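Local coordinates for protein cruciform cutting endonuclease 1, mitochondrial (Schizosaccharomyces pombe, PDB 1KCF) that resolves Holliday junctions in mitochondria, cutting four-way DNA junctions at the point of strand exchange as a homodimeric endonuclease, and seems important for maintaining mitochondrial DNA, at residues V32-Y37 against H247-C252; F52-A57 against E107-H112; M141-H146 against P161-L166. All blocks are in the same frame, centred on the assembly; numbering follows the deposited sequence.

Overall arrangement
At the end of helix 26-33, the second of the chain, segment 32-37 is joined by contact 1 to helix 224-253 near the C terminus, closing a loop of 209 residues. Contacts 2 and 3 nest inside this loop in series. Contact 2 comes first, closing 49 residues by packing strand 52-59 against the end of helix 91-109. Contact 3 then closes a short loop of 14 residues between helix 128-151 and strand 162-165. Both reach the same mixed sheet, their centres about 13 Å apart, and H112 O probably accepts a hydrogen bond from F162 N. Contact 1 lies farther out but reaches contact 3 through the edge-to-face rings of Y37 and F162.

Contact 1 (V32-Y37 against H247-C252)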
loop_
_atom_site.group_PDB
_atom_site.type_symbol
_atom_site.label_atom_id
_atom_site.label_comp_id
_atom_site.label_asym_id
_atom_site.label_seq_id
_atom_site.Cartn_x
_atom_site.Cartn_y
_atom_site.Cartn_z
ATOM N N VAL A 32 0.267 -31.417 4.438
ATOM C CA VAL A 32 -0.268 -32.109 3.271
ATOM C C VAL A 32 -0.943 -31.181 2.261
ATOM O O VAL A 32 -0.852 -31.391 1.049
ATOM C CB VAL A 32 -1.295 -33.189 3.700
ATOM C CG1 VAL A 32 -1.886 -33.874 2.474
ATOM C CG2 VAL A 32 -0.627 -34.210 4.610
ATOM N N ASP A 33 -1.620 -30.154 2.762
ATOM C CA ASP A 33 -2.334 -29.219 1.902
ATOM C C ASP A 33 -1.534 -27.992 1.480
ATOM O O ASP A 33 -2.036 -27.156 0.732
ATOM C CB ASP A 33 -3.629 -28.783 2.588
ATOM C CG ASP A 33 -4.607 -29.929 2.758
ATOM O OD1 ASP A 33 -5.291 -29.980 3.805
ATOM O OD2 ASP A 33 -4.698 -30.774 1.840
ATOM N N SER A 34 -0.299 -27.879 1.956
ATOM C CA SER A 34 0.548 -26.745 1.588
ATOM C C SER A 34 0.619 -26.666 0.065
ATOM O O SER A 34 0.919 -27.655 -0.598
ATOM C CB SER A 34 1.954 -26.932 2.151
ATOM O OG SER A 34 2.542 -28.106 1.618
ATOM N N PRO A 35 0.339 -25.487 -0.508
ATOM C CA PRO A 35 0.375 -25.301 -1.962
ATOM C C PRO A 35 1.738 -25.604 -2.578
ATOM O O PRO A 35 2.779 -25.400 -1.950
ATOM C CB PRO A 35 -0.011 -23.829 -2.131
ATOM C CG PRO A 35 -0.872 -23.564 -0.937
ATOM C CD PRO A 35 -0.114 -24.258 0.165
ATOM N N ILE A 36 1.722 -26.090 -3.814
ATOM C CA ILE A 36 2.949 -26.406 -4.531
ATOM C C ILE A 36 3.324 -25.225 -5.417
ATOM O O ILE A 36 2.562 -24.834 -6.305
ATOM C CB ILE A 36 2.772 -27.658 -5.415
ATOM C CG1 ILE A 36 3.916 -27.753 -6.431
ATOM C CG2 ILE A 36 1.424 -27.610 -6.116
ATOM C CD1 ILE A 36 5.270 -28.005 -5.811
ATOM N N TYR A 37 4.497 -24.653 -5.166
ATOM C CA TYR A 37 4.965 -23.516 -5.943
ATOM C C TYR A 37 6.237 -23.876 -6.696
ATOM O O TYR A 37 6.943 -24.811 -6.325
ATOM C CB TYR A 37 5.255 -22.319 -5.030
ATOM C CG TYR A 37 4.116 -21.894 -4.129
ATOM C CD1 TYR A 37 4.061 -22.312 -2.799
ATOM C CD2 TYR A 37 3.108 -21.043 -4.595
ATOM C CE1 TYR A 37 3.034 -21.890 -1.952
ATOM C CE2 TYR A 37 2.074 -20.614 -3.754
ATOM C CZ TYR A 37 2.047 -21.040 -2.437
ATOM O OH TYR A 37 1.035 -20.613 -1.598
ATOM N N HIS A 247 8.871 -33.904 0.097
ATOM C CA HIS A 247 9.133 -35.138 0.822
ATOM C C HIS A 247 8.085 -35.377 1.903
ATOM O O HIS A 247 7.527 -36.469 2.010
ATOM C CB HIS A 247 10.509 -35.085 1.492
ATOM C CG HIS A 247 11.659 -35.065 0.532
ATOM N ND1 HIS A 247 11.744 -34.164 -0.509
ATOM C CD2 HIS A 247 12.789 -35.809 0.476
ATOM C CE1 HIS A 247 12.876 -34.354 -1.162
ATOM N NE2 HIS A 247 13.529 -35.347 -0.583
ATOM N N TYR A 248 7.811 -34.342 2.693
ATOM C CA TYR A 248 6.867 -34.447 3.804
ATOM C C TYR A 248 5.372 -34.510 3.509
ATOM O O TYR A 248 4.613 -34.998 4.343
ATOM C CB TYR A 248 7.135 -33.330 4.812
ATOM C CG TYR A 248 8.438 -33.495 5.558
ATOM C CD1 TYR A 248 9.457 -32.553 5.435
ATOM C CD2 TYR A 248 8.650 -34.591 6.395
ATOM C CE1 TYR A 248 10.653 -32.697 6.129
ATOM C CE2 TYR A 248 9.843 -34.742 7.091
ATOM C CZ TYR A 248 10.838 -33.790 6.956
ATOM O OH TYR A 248 12.017 -33.918 7.660
ATOM N N ARG A 249 4.937 -34.027 2.352
ATOM C CA ARG A 249 3.515 -34.082 2.032
ATOM C C ARG A 249 3.025 -35.525 2.036
ATOM O O ARG A 249 2.124 -35.882 2.802
ATOM C CB ARG A 249 3.223 -33.455 0.667
ATOM C CG ARG A 249 3.276 -31.937 0.639
ATOM C CD ARG A 249 2.650 -31.407 -0.639
ATOM N NE ARG A 249 2.852 -29.971 -0.813
ATOM C CZ ARG A 249 3.982 -29.417 -1.247
ATOM N NH1 ARG A 249 5.022 -30.180 -1.557
ATOM N NH2 ARG A 249 4.069 -28.100 -1.376
ATOM N N ASN A 250 3.620 -36.352 1.181
ATOM C CA ASN A 250 3.228 -37.753 1.103
ATOM C C ASN A 250 3.484 -38.481 2.407
ATOM O O ASN A 250 2.709 -39.345 2.803
ATOM C CB ASN A 250 3.961 -38.460 -0.037
ATOM C CG ASN A 250 3.463 -38.023 -1.393
ATOM O OD1 ASN A 250 2.297 -37.658 -1.545
ATOM N ND2 ASN A 250 4.335 -38.069 -2.391
ATOM N N PHE A 251 4.567 -38.124 3.083
ATOM C CA PHE A 251 4.899 -38.760 4.349
ATOM C C PHE A 251 3.804 -38.538 5.401
ATOM O O PHE A 251 3.412 -39.469 6.109
ATOM C CB PHE A 251 6.235 -38.223 4.869
ATOM C CG PHE A 251 6.646 -38.806 6.184
ATOM C CD1 PHE A 251 7.032 -40.137 6.278
ATOM C CD2 PHE A 251 6.601 -38.040 7.339
ATOM C CE1 PHE A 251 7.368 -40.694 7.501
ATOM C CE2 PHE A 251 6.933 -38.586 8.566
ATOM C CZ PHE A 251 7.317 -39.919 8.649
ATOM N N CYS A 252 3.315 -37.304 5.499
ATOM C CA CYS A 252 2.280 -36.966 6.473
ATOM C C CYS A 252 0.910 -37.560 6.166
ATOM O O CYS A 252 0.094 -37.730 7.068
ATOM C CB CYS A 252 2.160 -35.449 6.616
ATOM S SG CYS A 252 3.544 -34.689 7.480
HETATM O O HOH W 1 5.878 -26.265 -3.280
#
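The side chain of R249 reaches from helix 224-253 to the backbone that follows helix 26-33. From R249 CB, on the helix, CG is set anti to the carbonyl carbon (chi1 -75°), and from there to NE the chain is extended. R249 CG passes S34 OG at 4.0 Å, and R249 CD comes within 3.9 Å of V32 O. At the guanidinium, R249 NE donates to S34 O over 3.0 Å, nearly straight at 159° and directed at a lone pair in the carbonyl plane. R249 NH2 reaches S34 O at 3.3 Å from well above that plane, so one acceptor is gripped side-on by two nitrogens. R249 NH2 also makes a weak bond of 3.0 Å to P35 O. A water accepts from R249 NH2 at 3.2 Å and from Y37 N at 2.8 Å, extending the grip along the loop. S34 OG, which is hydrogen-bonded to I31 O, also lies close to the guanidinium. Away from the guanidinium, V32 CG2 packs on C252 CB at 3.7 Å. A leucine in place of R249 would lose the NE and NH2 bonds to S34 O and P35 O and the link to the water, and would probably loosen the course of 34-37. Helices 6-15 and 26-33 fit the helix-extended loop-helix pattern of a SAP motif, and this contact docks the exit of its second helix on the C-terminal helix.

Contact 2 (F52-A57 against E107-H112); sequences FSYCFA and EKFNPH
The carbonyl oxygen of F109, in the last turn of helix 91-109, accepts a hydrogen bond from R41 NH2. The same arginine uses NE to bind N110 O, so two bonds from one side chain span two successive carbonyls where N110, with positive phi (44°), takes the chain out of the helix. F56 CZ comes within 3.3 Å of F109 O, which lies on the same side of the ring as F109 CB.

F56 stretches from the strand with CG anti to the backbone N, and its ring slides past the side chain of F109 in the opposite direction. F109 CB stands almost exactly over the centre of the F56 ring, 3.9 Å from its centroid, a CH-pi contact, while the two rings are inclined at 31°. P111 CB adds a looser touch to F56 CE1 at 4.2 Å. The three aromatics Y54, F56 and F109 thus form a cluster between the sheet and helix 91-109, in the RNase H-like fold of the RuvC resolvase family, whose strand 42-47 carries the Mg(2+) ligand D46. F109 and P111 also touch L43 of that strand.

The side chains of Y54 and F109 run at about a right angle to each other, while their ring planes are inclined at 44°. Y54 CE1 meets F109 CZ at 3.4 Å, and the side chain of Y54 is about 7 Å from that of D46. K108, fully extended, lays CG 3.5 Å above the plane of the F109 ring, offset toward the rim, and ends with NZ 4.1 Å from Y54 OH.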
loop_
_atom_site.group_PDB
_atom_site.type_symbol
_atom_site.label_atom_id
_atom_site.label_comp_id
_atom_site.label_asym_id
_atom_site.label_seq_id
_atom_site.Cartn_x
_atom_site.Cartn_y
_atom_site.Cartn_z
ATOM N N PHE A 52 16.997 -1.487 -0.042
ATOM C CA PHE A 52 16.158 -2.468 -0.714
ATOM C C PHE A 52 17.099 -3.600 -1.095
ATOM O O PHE A 52 18.146 -3.367 -1.695
ATOM C CB PHE A 52 15.545 -1.851 -1.976
ATOM C CG PHE A 52 14.665 -2.793 -2.756
ATOM C CD1 PHE A 52 13.339 -2.993 -2.391
ATOM C CD2 PHE A 52 15.162 -3.469 -3.864
ATOM C CE1 PHE A 52 12.519 -3.855 -3.121
ATOM C CE2 PHE A 52 14.355 -4.332 -4.599
ATOM C CZ PHE A 52 13.029 -4.525 -4.229
ATOM N N SER A 53 16.749 -4.824 -0.734
ATOM C CA SER A 53 17.602 -5.951 -1.071
ATOM C C SER A 53 16.800 -7.025 -1.795
ATOM O O SER A 53 15.618 -7.209 -1.525
ATOM C CB SER A 53 18.234 -6.538 0.189
ATOM O OG SER A 53 19.134 -7.581 -0.144
ATOM N N TYR A 54 17.449 -7.726 -2.717
ATOM C CA TYR A 54 16.783 -8.781 -3.469
ATOM C C TYR A 54 17.774 -9.873 -3.845
ATOM O O TYR A 54 18.974 -9.625 -3.971
ATOM C CB TYR A 54 16.143 -8.200 -4.736
ATOM C CG TYR A 54 17.139 -7.751 -5.781
ATOM C CD1 TYR A 54 17.709 -8.666 -6.667
ATOM C CD2 TYR A 54 17.531 -6.413 -5.875
ATOM C CE1 TYR A 54 18.644 -8.268 -7.618
ATOM C CE2 TYR A 54 18.466 -6.002 -6.821
ATOM C CZ TYR A 54 19.018 -6.936 -7.692
ATOM O OH TYR A 54 19.945 -6.547 -8.638
ATOM N N CYS A 55 17.260 -11.087 -4.004
ATOM C CA CYS A 55 18.071 -12.233 -4.395
ATOM C C CYS A 55 17.219 -13.026 -5.381
ATOM O O CYS A 55 16.117 -13.466 -5.048
ATOM C CB CYS A 55 18.417 -13.096 -3.175
ATOM S SG CYS A 55 19.636 -14.428 -3.490
ATOM N N PHE A 56 17.716 -13.182 -6.601
ATOM C CA PHE A 56 16.992 -13.913 -7.636
ATOM C C PHE A 56 17.724 -15.238 -7.817
ATOM O O PHE A 56 18.899 -15.259 -8.181
ATOM C CB PHE A 56 16.989 -13.091 -8.932
ATOM C CG PHE A 56 16.149 -13.677 -10.037
ATOM C CD1 PHE A 56 14.836 -14.069 -9.804
ATOM C CD2 PHE A 56 16.667 -13.812 -11.323
ATOM C CE1 PHE A 56 14.048 -14.587 -10.830
ATOM C CE2 PHE A 56 15.887 -14.329 -12.359
ATOM C CZ PHE A 56 14.573 -14.717 -12.108
ATOM N N ALA A 57 17.031 -16.341 -7.547
ATOM C CA ALA A 57 17.649 -17.657 -7.641
ATOM C C ALA A 57 16.734 -18.763 -8.157
ATOM O O ALA A 57 15.533 -18.567 -8.324
ATOM C CB ALA A 57 18.191 -18.045 -6.280
ATOM N N GLU A 107 10.578 -6.724 -15.622
ATOM C CA GLU A 107 11.279 -6.667 -16.896
ATOM C C GLU A 107 12.696 -7.209 -16.808
ATOM O O GLU A 107 13.213 -7.782 -17.767
ATOM C CB GLU A 107 11.308 -5.226 -17.405
ATOM N N LYS A 108 13.319 -7.027 -15.652
ATOM C CA LYS A 108 14.691 -7.468 -15.457
ATOM C C LYS A 108 14.837 -8.924 -15.021
ATOM O O LYS A 108 15.818 -9.584 -15.370
ATOM C CB LYS A 108 15.375 -6.553 -14.435
ATOM C CG LYS A 108 16.837 -6.867 -14.198
ATOM C CD LYS A 108 17.508 -5.789 -13.362
ATOM C CE LYS A 108 18.980 -6.115 -13.135
ATOM N NZ LYS A 108 19.698 -5.016 -12.427
ATOM N N PHE A 109 13.860 -9.430 -14.278
ATOM C CA PHE A 109 13.937 -10.795 -13.782
ATOM C C PHE A 109 12.832 -11.720 -14.272
ATOM O O PHE A 109 13.032 -12.933 -14.348
ATOM C CB PHE A 109 13.953 -10.775 -12.251
ATOM C CG PHE A 109 15.038 -9.916 -11.676
ATOM C CD1 PHE A 109 14.753 -8.989 -10.678
ATOM C CD2 PHE A 109 16.344 -10.015 -12.150
ATOM C CE1 PHE A 109 15.751 -8.171 -10.163
ATOM C CE2 PHE A 109 17.353 -9.202 -11.641
ATOM C CZ PHE A 109 17.057 -8.277 -10.646
ATOM N N ASN A 110 11.674 -11.159 -14.600
ATOM C CA ASN A 110 10.555 -11.966 -15.073
ATOM C C ASN A 110 10.453 -13.210 -14.187
ATOM O O ASN A 110 10.649 -14.330 -14.650
ATOM C CB ASN A 110 10.797 -12.384 -16.523
ATOM C CG ASN A 110 9.514 -12.607 -17.282
ATOM O OD1 ASN A 110 8.745 -11.672 -17.508
ATOM N ND2 ASN A 110 9.266 -13.848 -17.676
ATOM N N PRO A 111 10.142 -13.021 -12.893
ATOM C CA PRO A 111 10.022 -14.112 -11.919
ATOM C C PRO A 111 8.795 -15.009 -12.015
ATOM O O PRO A 111 7.747 -14.615 -12.530
ATOM C CB PRO A 111 10.056 -13.383 -10.570
ATOM C CG PRO A 111 10.658 -12.032 -10.888
ATOM C CD PRO A 111 10.037 -11.720 -12.214
ATOM N N HIS A 112 8.947 -16.226 -11.503
ATOM C CA HIS A 112 7.857 -17.185 -11.461
ATOM C C HIS A 112 7.264 -17.043 -10.065
ATOM O O HIS A 112 6.085 -17.314 -9.839
ATOM C CB HIS A 112 8.372 -18.618 -11.642
ATOM C CG HIS A 112 8.834 -18.930 -13.030
ATOM N ND1 HIS A 112 8.336 -18.289 -14.144
ATOM C CD2 HIS A 112 9.717 -19.849 -13.490
ATOM C CE1 HIS A 112 8.892 -18.798 -15.229
ATOM N NE2 HIS A 112 9.733 -19.746 -14.858
#

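Contact 3 (M141-H146 against P161-L166)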
loop_
_atom_site.group_PDB
_atom_site.type_symbol
_atom_site.label_atom_id
_atom_site.label_comp_id
_atom_site.label_asym_id
_atom_site.label_seq_id
_atom_site.Cartn_x
_atom_site.Cartn_y
_atom_site.Cartn_z
ATOM N N MET A 141 1.458 -1.040 -1.893
ATOM C CA MET A 141 1.356 -0.637 -3.287
ATOM C C MET A 141 1.807 -1.740 -4.244
ATOM O O MET A 141 1.156 -1.985 -5.262
ATOM C CB MET A 141 2.158 0.649 -3.522
ATOM C CG MET A 141 1.633 1.830 -2.704
ATOM S SD MET A 141 2.405 3.413 -3.098
ATOM C CE MET A 141 1.190 4.560 -2.444
ATOM N N LEU A 142 2.912 -2.405 -3.911
ATOM C CA LEU A 142 3.426 -3.488 -4.740
ATOM C C LEU A 142 2.387 -4.597 -4.863
ATOM O O LEU A 142 2.221 -5.182 -5.931
ATOM C CB LEU A 142 4.724 -4.049 -4.149
ATOM C CG LEU A 142 5.961 -3.151 -4.256
ATOM C CD1 LEU A 142 7.147 -3.853 -3.624
ATOM C CD2 LEU A 142 6.251 -2.833 -5.721
ATOM N N TYR A 143 1.689 -4.877 -3.767
ATOM C CA TYR A 143 0.655 -5.905 -3.748
ATOM C C TYR A 143 -0.526 -5.506 -4.632
ATOM O O TYR A 143 -1.061 -6.324 -5.392
ATOM C CB TYR A 143 0.170 -6.133 -2.317
ATOM C CG TYR A 143 0.634 -7.439 -1.727
ATOM C CD1 TYR A 143 -0.080 -8.616 -1.947
ATOM C CD2 TYR A 143 1.817 -7.511 -0.991
ATOM C CE1 TYR A 143 0.373 -9.836 -1.454
ATOM C CE2 TYR A 143 2.282 -8.721 -0.495
ATOM C CZ TYR A 143 1.557 -9.879 -0.730
ATOM O OH TYR A 143 2.025 -11.081 -0.254
ATOM N N ALA A 144 -0.937 -4.246 -4.522
ATOM C CA ALA A 144 -2.042 -3.753 -5.321
ATOM C C ALA A 144 -1.679 -3.865 -6.800
ATOM O O ALA A 144 -2.463 -4.371 -7.602
ATOM C CB ALA A 144 -2.346 -2.305 -4.959
ATOM N N LEU A 145 -0.486 -3.397 -7.161
ATOM C CA LEU A 145 -0.056 -3.457 -8.550
ATOM C C LEU A 145 -0.014 -4.894 -9.068
ATOM O O LEU A 145 -0.413 -5.168 -10.199
ATOM C CB LEU A 145 1.322 -2.804 -8.714
ATOM C CG LEU A 145 1.370 -1.286 -8.507
ATOM C CD1 LEU A 145 2.769 -0.771 -8.786
ATOM C CD2 LEU A 145 0.367 -0.611 -9.426
ATOM N N HIS A 146 0.461 -5.809 -8.233
ATOM C CA HIS A 146 0.555 -7.210 -8.621
ATOM C C HIS A 146 -0.817 -7.823 -8.894
ATOM O O HIS A 146 -1.042 -8.409 -9.954
ATOM C CB HIS A 146 1.284 -8.004 -7.533
ATOM C CG HIS A 146 1.263 -9.487 -7.742
ATOM N ND1 HIS A 146 0.242 -10.290 -7.277
ATOM C CD2 HIS A 146 2.130 -10.310 -8.378
ATOM C CE1 HIS A 146 0.480 -11.542 -7.617
ATOM N NE2 HIS A 146 1.621 -11.583 -8.286
ATOM N N PRO A 161 2.881 -14.846 -12.158
ATOM C CA PRO A 161 3.850 -14.925 -11.059
ATOM C C PRO A 161 3.183 -14.978 -9.693
ATOM O O PRO A 161 2.214 -14.263 -9.446
ATOM C CB PRO A 161 4.669 -13.652 -11.231
ATOM C CG PRO A 161 4.638 -13.440 -12.704
ATOM C CD PRO A 161 3.196 -13.716 -13.047
ATOM N N PHE A 162 3.690 -15.830 -8.808
ATOM C CA PHE A 162 3.133 -15.912 -7.467
ATOM C C PHE A 162 3.767 -14.815 -6.616
ATOM O O PHE A 162 4.928 -14.447 -6.819
ATOM C CB PHE A 162 3.439 -17.259 -6.813
ATOM C CG PHE A 162 2.755 -18.426 -7.455
ATOM C CD1 PHE A 162 3.332 -19.082 -8.537
ATOM C CD2 PHE A 162 1.535 -18.883 -6.965
ATOM C CE1 PHE A 162 2.705 -20.181 -9.121
ATOM C CE2 PHE A 162 0.897 -19.982 -7.542
ATOM C CZ PHE A 162 1.483 -20.632 -8.620
ATOM N N LEU A 163 2.998 -14.298 -5.668
ATOM C CA LEU A 163 3.478 -13.270 -4.756
ATOM C C LEU A 163 3.213 -13.833 -3.376
ATOM O O LEU A 163 2.085 -14.196 -3.061
ATOM C CB LEU A 163 2.703 -11.963 -4.950
ATOM C CG LEU A 163 3.058 -10.803 -4.014
ATOM C CD1 LEU A 163 4.544 -10.486 -4.113
ATOM C CD2 LEU A 163 2.228 -9.576 -4.377
ATOM N N LEU A 164 4.249 -13.923 -2.555
ATOM C CA LEU A 164 4.078 -14.474 -1.221
ATOM C C LEU A 164 4.771 -13.641 -0.149
ATOM O O LEU A 164 5.912 -13.205 -0.319
ATOM C CB LEU A 164 4.630 -15.907 -1.180
ATOM C CG LEU A 164 4.139 -16.888 -2.250
ATOM C CD1 LEU A 164 5.004 -18.137 -2.220
ATOM C CD2 LEU A 164 2.671 -17.249 -2.014
ATOM N N SER A 165 4.066 -13.405 0.950
ATOM C CA SER A 165 4.648 -12.673 2.059
ATOM C C SER A 165 5.085 -13.730 3.060
ATOM O O SER A 165 4.336 -14.665 3.358
ATOM C CB SER A 165 3.630 -11.735 2.706
ATOM O OG SER A 165 3.312 -10.663 1.837
ATOM N N LEU A 166 6.305 -13.592 3.557
ATOM C CA LEU A 166 6.828 -14.535 4.519
ATOM C C LEU A 166 7.103 -13.802 5.816
ATOM O O LEU A 166 7.345 -12.594 5.821
ATOM C CB LEU A 166 8.123 -15.160 3.997
ATOM C CG LEU A 166 8.090 -15.678 2.555
ATOM C CD1 LEU A 166 9.456 -16.232 2.193
ATOM C CD2 LEU A 166 7.005 -16.747 2.402
#
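Two hydrogen bonds tie helix 141-146 to the strand, one near each end. H146 NE2 donates to P161 O over 3.0 Å; the bond is nearly straight (160°) and lies in the ring plane, but meets the carbonyl from above its plane. At the other end Y143 OH and S165 OG are only 2.5 Å apart, a very short bond in which either hydroxyl could be the donor. Y143 reaches it with an unusual first torsion (chi1 -108°), which suggests some strain.

Apolar packing centres on L163, whose side chain lies between these two bonds. Its CD2 stands over the centre of the Y143 ring, 3.5 Å from the centroid, and its CB sits equally close to the centroid of the H146 ring; both are CH-pi contacts over a ring face. L163 also touches I114 and M116 of the neighbouring strand. Y143 packs in addition on P91 of the second subunit, and A144 on M141 of that subunit, so this helix contributes to the dimer contact as well.

The axes of the two short segments run 10.3 Å apart and nearly antiparallel (155°), as expected where helix 128-151 connects parallel strands 113-118 and 162-165 in a beta-alpha-beta crossover.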